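Local coordinates for virulence sensor protein BvgS (Bordetella pertussis, PDB 6ZJ8) that probably relays signals through the PAS domain of a virulence-controlling sensor histidine kinase, helping to regulate its phosphorylation activity, at residues G109-Y121 / K129-R141. Sequence-based numbering, arbitrary orientation.
Sequences GRTRHVYQWTIPY and KGIIGGWIDITER
Lys129 N donates to Tyr121 O, and Lys129 CB meets the Tyr121 ring at CE1. That ring lies over the backbone of Gly130, with CE2 3.2 Å from Gly130 C; Tyr121 chi1 of 66° tucks CG between its own N and C, turning the ring across the neighbouring strand. On the other face, Ile131 CD1 touches Thr118 CG2. Ile132 fits between two aromatics, CD1 3.8 Å from Tyr121 CD2 and CG2 4.1 Å from Trp117 CH2, while its backbone pairs with Ile119 in both directions. Over Gly133 and Gly134 the Trp117 indole lies flat, Gly133 CA making a CH-pi contact 3.9 Å from the centroid of its six-membered ring. These strands form a hairpin of the five-stranded antiparallel PAS sheet, 128-137 at its centre. Trp135, on the opposite face from Trp117, brings CD1 to Val114 CG1 and meets Phe87 and Tyr53. Ile136 exchanges backbone bonds with Tyr115. Asp137 N-caps helix 138-155 through OD1, which accepts from Glu140 N, whereas OD2 reaches Arg112 NH1 through a water; Arg112 NH2 bonds Leu107 O. Ile138 runs alongside His113, its CG2 3.9 Å from ND1; His113 NE2 is hydrogen-bonded to Asp102 OD2. Thr139 OG1 accepts a nearly straight bond from His113 N (2.8 Å, 170°).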
loop_
_atom_site.group_PDB
_atom_site.type_symbol
_atom_site.label_atom_id
_atom_site.label_comp_id
_atom_site.label_asym_id
_atom_site.label_seq_id
_atom_site.Cartn_x
_atom_site.Cartn_y
_atom_site.Cartn_z
ATOM N N GLY A 109 -1.551 5.204 -17.344
ATOM C CA GLY A 109 -1.536 6.487 -18.011
ATOM C C GLY A 109 -1.764 7.686 -17.118
ATOM O O GLY A 109 -1.818 8.811 -17.629
ATOM N N ARG A 110 -1.896 7.492 -15.807
ATOM C CA ARG A 110 -2.167 8.567 -14.862
ATOM C C ARG A 110 -1.025 8.657 -13.859
ATOM O O ARG A 110 -0.597 7.637 -13.309
ATOM C CB ARG A 110 -3.501 8.335 -14.133
ATOM C CG ARG A 110 -4.672 9.106 -14.730
ATOM C CD ARG A 110 -6.021 8.749 -14.102
ATOM N NE ARG A 110 -5.932 8.453 -12.674
ATOM C CZ ARG A 110 -6.109 7.248 -12.134
ATOM N NH1 ARG A 110 -6.399 6.196 -12.891
ATOM N NH2 ARG A 110 -6.003 7.096 -10.823
ATOM N N THR A 111 -0.540 9.875 -13.622
ATOM C CA THR A 111 0.533 10.124 -12.666
ATOM C C THR A 111 -0.064 10.640 -11.362
ATOM O O THR A 111 -0.802 11.631 -11.362
ATOM C CB THR A 111 1.542 11.133 -13.219
ATOM O OG1 THR A 111 2.066 10.659 -14.468
ATOM C CG2 THR A 111 2.690 11.331 -12.239
ATOM N N ARG A 112 0.257 9.968 -10.256
ATOM C CA ARG A 112 -0.286 10.299 -8.947
ATOM C C ARG A 112 0.841 10.683 -8.001
ATOM O O ARG A 112 1.882 10.020 -7.957
ATOM C CB ARG A 112 -1.065 9.124 -8.342
ATOM C CG ARG A 112 -1.919 8.350 -9.321
ATOM C CD ARG A 112 -1.245 7.043 -9.710
ATOM N NE ARG A 112 -1.913 6.405 -10.836
ATOM C CZ ARG A 112 -2.965 5.599 -10.734
ATOM N NH1 ARG A 112 -3.491 5.317 -9.547
ATOM N NH2 ARG A 112 -3.491 5.074 -11.831
ATOM N N HIS A 113 0.623 11.756 -7.245
ATOM C CA HIS A 113 1.486 12.106 -6.125
ATOM C C HIS A 113 1.032 11.313 -4.905
ATOM O O HIS A 113 -0.129 11.417 -4.493
ATOM C CB HIS A 113 1.413 13.607 -5.865
ATOM C CG HIS A 113 2.301 14.077 -4.758
ATOM N ND1 HIS A 113 2.028 15.204 -4.015
ATOM C CD2 HIS A 113 3.463 13.578 -4.272
ATOM C CE1 HIS A 113 2.980 15.379 -3.117
ATOM N NE2 HIS A 113 3.864 14.406 -3.251
ATOM N N VAL A 114 1.932 10.512 -4.337
ATOM C CA VAL A 114 1.582 9.600 -3.255
ATOM C C VAL A 114 2.476 9.862 -2.053
ATOM O O VAL A 114 3.651 10.220 -2.184
ATOM C CB VAL A 114 1.689 8.120 -3.690
ATOM C CG1 VAL A 114 0.698 7.825 -4.802
ATOM C CG2 VAL A 114 3.113 7.786 -4.125
ATOM N N TYR A 115 1.900 9.672 -0.870
ATOM C CA TYR A 115 2.607 9.776 0.402
ATOM C C TYR A 115 2.787 8.360 0.939
ATOM O O TYR A 115 1.809 7.708 1.319
ATOM C CB TYR A 115 1.824 10.654 1.376
ATOM C CG TYR A 115 2.555 10.964 2.661
ATOM C CD1 TYR A 115 3.628 11.842 2.673
ATOM C CD2 TYR A 115 2.162 10.392 3.863
ATOM C CE1 TYR A 115 4.300 12.135 3.843
ATOM C CE2 TYR A 115 2.829 10.679 5.043
ATOM C CZ TYR A 115 3.897 11.553 5.027
ATOM O OH TYR A 115 4.567 11.845 6.194
ATOM N N GLN A 116 4.032 7.890 0.970
ATOM C CA GLN A 116 4.360 6.514 1.311
ATOM C C GLN A 116 4.890 6.420 2.738
ATOM O O GLN A 116 5.546 7.338 3.237
ATOM C CB GLN A 116 5.403 5.959 0.339
ATOM C CG GLN A 116 5.023 6.085 -1.127
ATOM C CD GLN A 116 6.224 5.992 -2.044
ATOM O OE1 GLN A 116 7.172 6.768 -1.922
ATOM N NE2 GLN A 116 6.194 5.039 -2.967
ATOM N N TRP A 117 4.615 5.289 3.388
ATOM C CA TRP A 117 5.000 5.112 4.781
ATOM C C TRP A 117 5.205 3.636 5.089
ATOM O O TRP A 117 4.617 2.762 4.446
ATOM C CB TRP A 117 3.938 5.697 5.718
ATOM C CG TRP A 117 2.592 5.066 5.542
ATOM C CD1 TRP A 117 1.645 5.403 4.622
ATOM C CD2 TRP A 117 2.045 3.983 6.303
ATOM N NE1 TRP A 117 0.541 4.599 4.763
ATOM C CE2 TRP A 117 0.761 3.718 5.790
ATOM C CE3 TRP A 117 2.516 3.211 7.370
ATOM C CZ2 TRP A 117 -0.059 2.717 6.306
ATOM C CZ3 TRP A 117 1.702 2.216 7.882
ATOM C CH2 TRP A 117 0.428 1.979 7.351
ATOM N N THR A 118 6.051 3.368 6.085
ATOM C CA THR A 118 6.246 2.018 6.593
ATOM C C THR A 118 6.556 2.086 8.082
ATOM O O THR A 118 7.253 2.997 8.537
ATOM C CB THR A 118 7.380 1.278 5.868
ATOM O OG1 THR A 118 8.611 1.990 6.037
ATOM C CG2 THR A 118 7.074 1.137 4.384
ATOM N N ILE A 119 6.034 1.113 8.833
ATOM C CA ILE A 119 6.288 0.989 10.258
ATOM C C ILE A 119 6.816 -0.425 10.508
ATOM O O ILE A 119 6.133 -1.396 10.167
ATOM C CB ILE A 119 5.034 1.238 11.110
ATOM C CG1 ILE A 119 4.388 2.585 10.771
ATOM C CG2 ILE A 119 5.386 1.186 12.593
ATOM C CD1 ILE A 119 5.089 3.765 11.385
ATOM N N PRO A 120 7.995 -0.598 11.088
ATOM C CA PRO A 120 8.446 -1.949 11.435
ATOM C C PRO A 120 7.873 -2.407 12.770
ATOM O O PRO A 120 7.481 -1.609 13.624
ATOM C CB PRO A 120 9.973 -1.817 11.501
ATOM C CG PRO A 120 10.257 -0.347 11.661
ATOM C CD PRO A 120 8.972 0.426 11.501
ATOM N N TYR A 121 7.823 -3.728 12.931
ATOM C CA TYR A 121 7.258 -4.338 14.126
ATOM C C TYR A 121 8.049 -5.590 14.477
ATOM O O TYR A 121 8.794 -6.131 13.658
ATOM C CB TYR A 121 5.777 -4.697 13.933
ATOM C CG TYR A 121 5.546 -5.781 12.906
ATOM C CD1 TYR A 121 5.603 -7.123 13.260
ATOM C CD2 TYR A 121 5.274 -5.465 11.582
ATOM C CE1 TYR A 121 5.398 -8.117 12.327
ATOM C CE2 TYR A 121 5.067 -6.455 10.640
ATOM C CZ TYR A 121 5.130 -7.779 11.019
ATOM O OH TYR A 121 4.924 -8.770 10.087
ATOM N N LYS A 129 10.148 -8.618 12.729
ATOM C CA LYS A 129 9.521 -9.646 11.913
ATOM C C LYS A 129 8.970 -9.141 10.587
ATOM O O LYS A 129 8.803 -9.949 9.668
ATOM C CB LYS A 129 8.378 -10.323 12.689
ATOM C CG LYS A 129 8.822 -11.035 13.960
ATOM C CD LYS A 129 9.758 -12.199 13.663
ATOM C CE LYS A 129 10.270 -12.838 14.942
ATOM N NZ LYS A 129 11.331 -13.847 14.673
ATOM N N GLY A 130 8.688 -7.851 10.455
ATOM C CA GLY A 130 8.194 -7.341 9.191
ATOM C C GLY A 130 7.947 -5.852 9.266
ATOM O O GLY A 130 8.382 -5.174 10.200
ATOM N N ILE A 131 7.238 -5.351 8.258
ATOM C CA ILE A 131 6.862 -3.948 8.181
ATOM C C ILE A 131 5.387 -3.852 7.820
ATOM O O ILE A 131 4.874 -4.658 7.037
ATOM C CB ILE A 131 7.715 -3.174 7.152
ATOM C CG1 ILE A 131 7.613 -3.818 5.767
ATOM C CG2 ILE A 131 9.166 -3.112 7.606
ATOM C CD1 ILE A 131 7.543 -2.814 4.643
ATOM N N ILE A 132 4.709 -2.876 8.407
ATOM C CA ILE A 132 3.388 -2.449 7.968
ATOM C C ILE A 132 3.582 -1.191 7.134
ATOM O O ILE A 132 4.371 -0.312 7.502
ATOM C CB ILE A 132 2.456 -2.187 9.165
ATOM C CG1 ILE A 132 2.393 -3.413 10.082
ATOM C CG2 ILE A 132 1.062 -1.831 8.676
ATOM C CD1 ILE A 132 2.368 -3.072 11.562
ATOM N N GLY A 133 2.883 -1.103 6.007
ATOM C CA GLY A 133 3.092 0.031 5.130
ATOM C C GLY A 133 1.892 0.307 4.252
ATOM O O GLY A 133 0.878 -0.393 4.298
ATOM N N GLY A 134 2.032 1.354 3.446
ATOM C CA GLY A 134 0.981 1.759 2.539
ATOM C C GLY A 134 1.289 3.129 1.973
ATOM O O GLY A 134 2.412 3.626 2.077
ATOM N N TRP A 135 0.267 3.734 1.373
ATOM C CA TRP A 135 0.430 5.071 0.821
ATOM C C TRP A 135 -0.926 5.754 0.739
ATOM O O TRP A 135 -1.976 5.115 0.840
ATOM C CB TRP A 135 1.104 5.028 -0.557
ATOM C CG TRP A 135 0.309 4.313 -1.605
ATOM C CD1 TRP A 135 -0.631 4.856 -2.435
ATOM C CD2 TRP A 135 0.391 2.924 -1.948
ATOM N NE1 TRP A 135 -1.140 3.890 -3.270
ATOM C CE2 TRP A 135 -0.529 2.695 -2.992
ATOM C CE3 TRP A 135 1.152 1.852 -1.474
ATOM C CZ2 TRP A 135 -0.710 1.439 -3.567
ATOM C CZ3 TRP A 135 0.972 0.604 -2.048
ATOM C CH2 TRP A 135 0.048 0.409 -3.083
ATOM N N ILE A 136 -0.880 7.073 0.563
ATOM C CA ILE A 136 -2.064 7.908 0.403
ATOM C C ILE A 136 -1.943 8.625 -0.934
ATOM O O ILE A 136 -0.917 9.257 -1.212
ATOM C CB ILE A 136 -2.211 8.925 1.549
ATOM C CG1 ILE A 136 -2.175 8.222 2.907
ATOM C CG2 ILE A 136 -3.507 9.730 1.391
ATOM C CD1 ILE A 136 -2.166 9.176 4.073
ATOM N N ASP A 137 -2.980 8.526 -1.756
ATOM C CA ASP A 137 -3.001 9.210 -3.047
ATOM C C ASP A 137 -3.326 10.679 -2.799
ATOM O O ASP A 137 -4.478 11.043 -2.551
ATOM C CB ASP A 137 -4.009 8.551 -3.981
ATOM C CG ASP A 137 -3.906 9.061 -5.406
ATOM O OD1 ASP A 137 -3.447 10.207 -5.601
ATOM O OD2 ASP A 137 -4.288 8.319 -6.332
ATOM N N ILE A 138 -2.298 11.530 -2.861
ATOM C CA ILE A 138 -2.491 12.954 -2.606
ATOM C C ILE A 138 -3.229 13.607 -3.767
ATOM O O ILE A 138 -4.099 14.463 -3.568
ATOM C CB ILE A 138 -1.136 13.638 -2.346
ATOM C CG1 ILE A 138 -0.392 12.952 -1.196
ATOM C CG2 ILE A 138 -1.333 15.124 -2.055
ATOM C CD1 ILE A 138 -1.127 12.992 0.133
ATOM N N THR A 139 -2.892 13.214 -4.999
ATOM C CA THR A 139 -3.552 13.780 -6.169
ATOM C C THR A 139 -5.059 13.567 -6.112
ATOM O O THR A 139 -5.832 14.421 -6.563
ATOM C CB THR A 139 -2.975 13.159 -7.440
ATOM O OG1 THR A 139 -1.580 13.467 -7.530
ATOM C CG2 THR A 139 -3.695 13.686 -8.671
ATOM N N GLU A 140 -5.495 12.427 -5.570
ATOM C CA GLU A 140 -6.925 12.163 -5.450
ATOM C C GLU A 140 -7.604 13.219 -4.587
ATOM O O GLU A 140 -8.727 13.641 -4.880
ATOM C CB GLU A 140 -7.153 10.766 -4.871
ATOM C CG GLU A 140 -8.606 10.312 -4.882
ATOM C CD GLU A 140 -9.109 10.028 -6.276
ATOM O OE1 GLU A 140 -8.265 9.823 -7.170
ATOM O OE2 GLU A 140 -10.342 10.014 -6.477
ATOM N N ARG A 141 -6.935 13.658 -3.518
ATOM C CA ARG A 141 -7.488 14.721 -2.686
ATOM C C ARG A 141 -7.489 16.055 -3.419
ATOM O O ARG A 141 -8.472 16.803 -3.362
ATOM C CB ARG A 141 -6.694 14.842 -1.387
ATOM C CG ARG A 141 -7.073 13.837 -0.320
ATOM C CD ARG A 141 -6.593 12.446 -0.654
ATOM N NE ARG A 141 -6.889 11.507 0.424
ATOM C CZ ARG A 141 -6.870 10.185 0.293
ATOM N NH1 ARG A 141 -6.571 9.634 -0.876
ATOM N NH2 ARG A 141 -7.154 9.412 1.331
HETATM O O HOH W 1 -5.343 9.425 -8.624
HETATM O O HOH W 2 -2.817 5.851 -6.987
#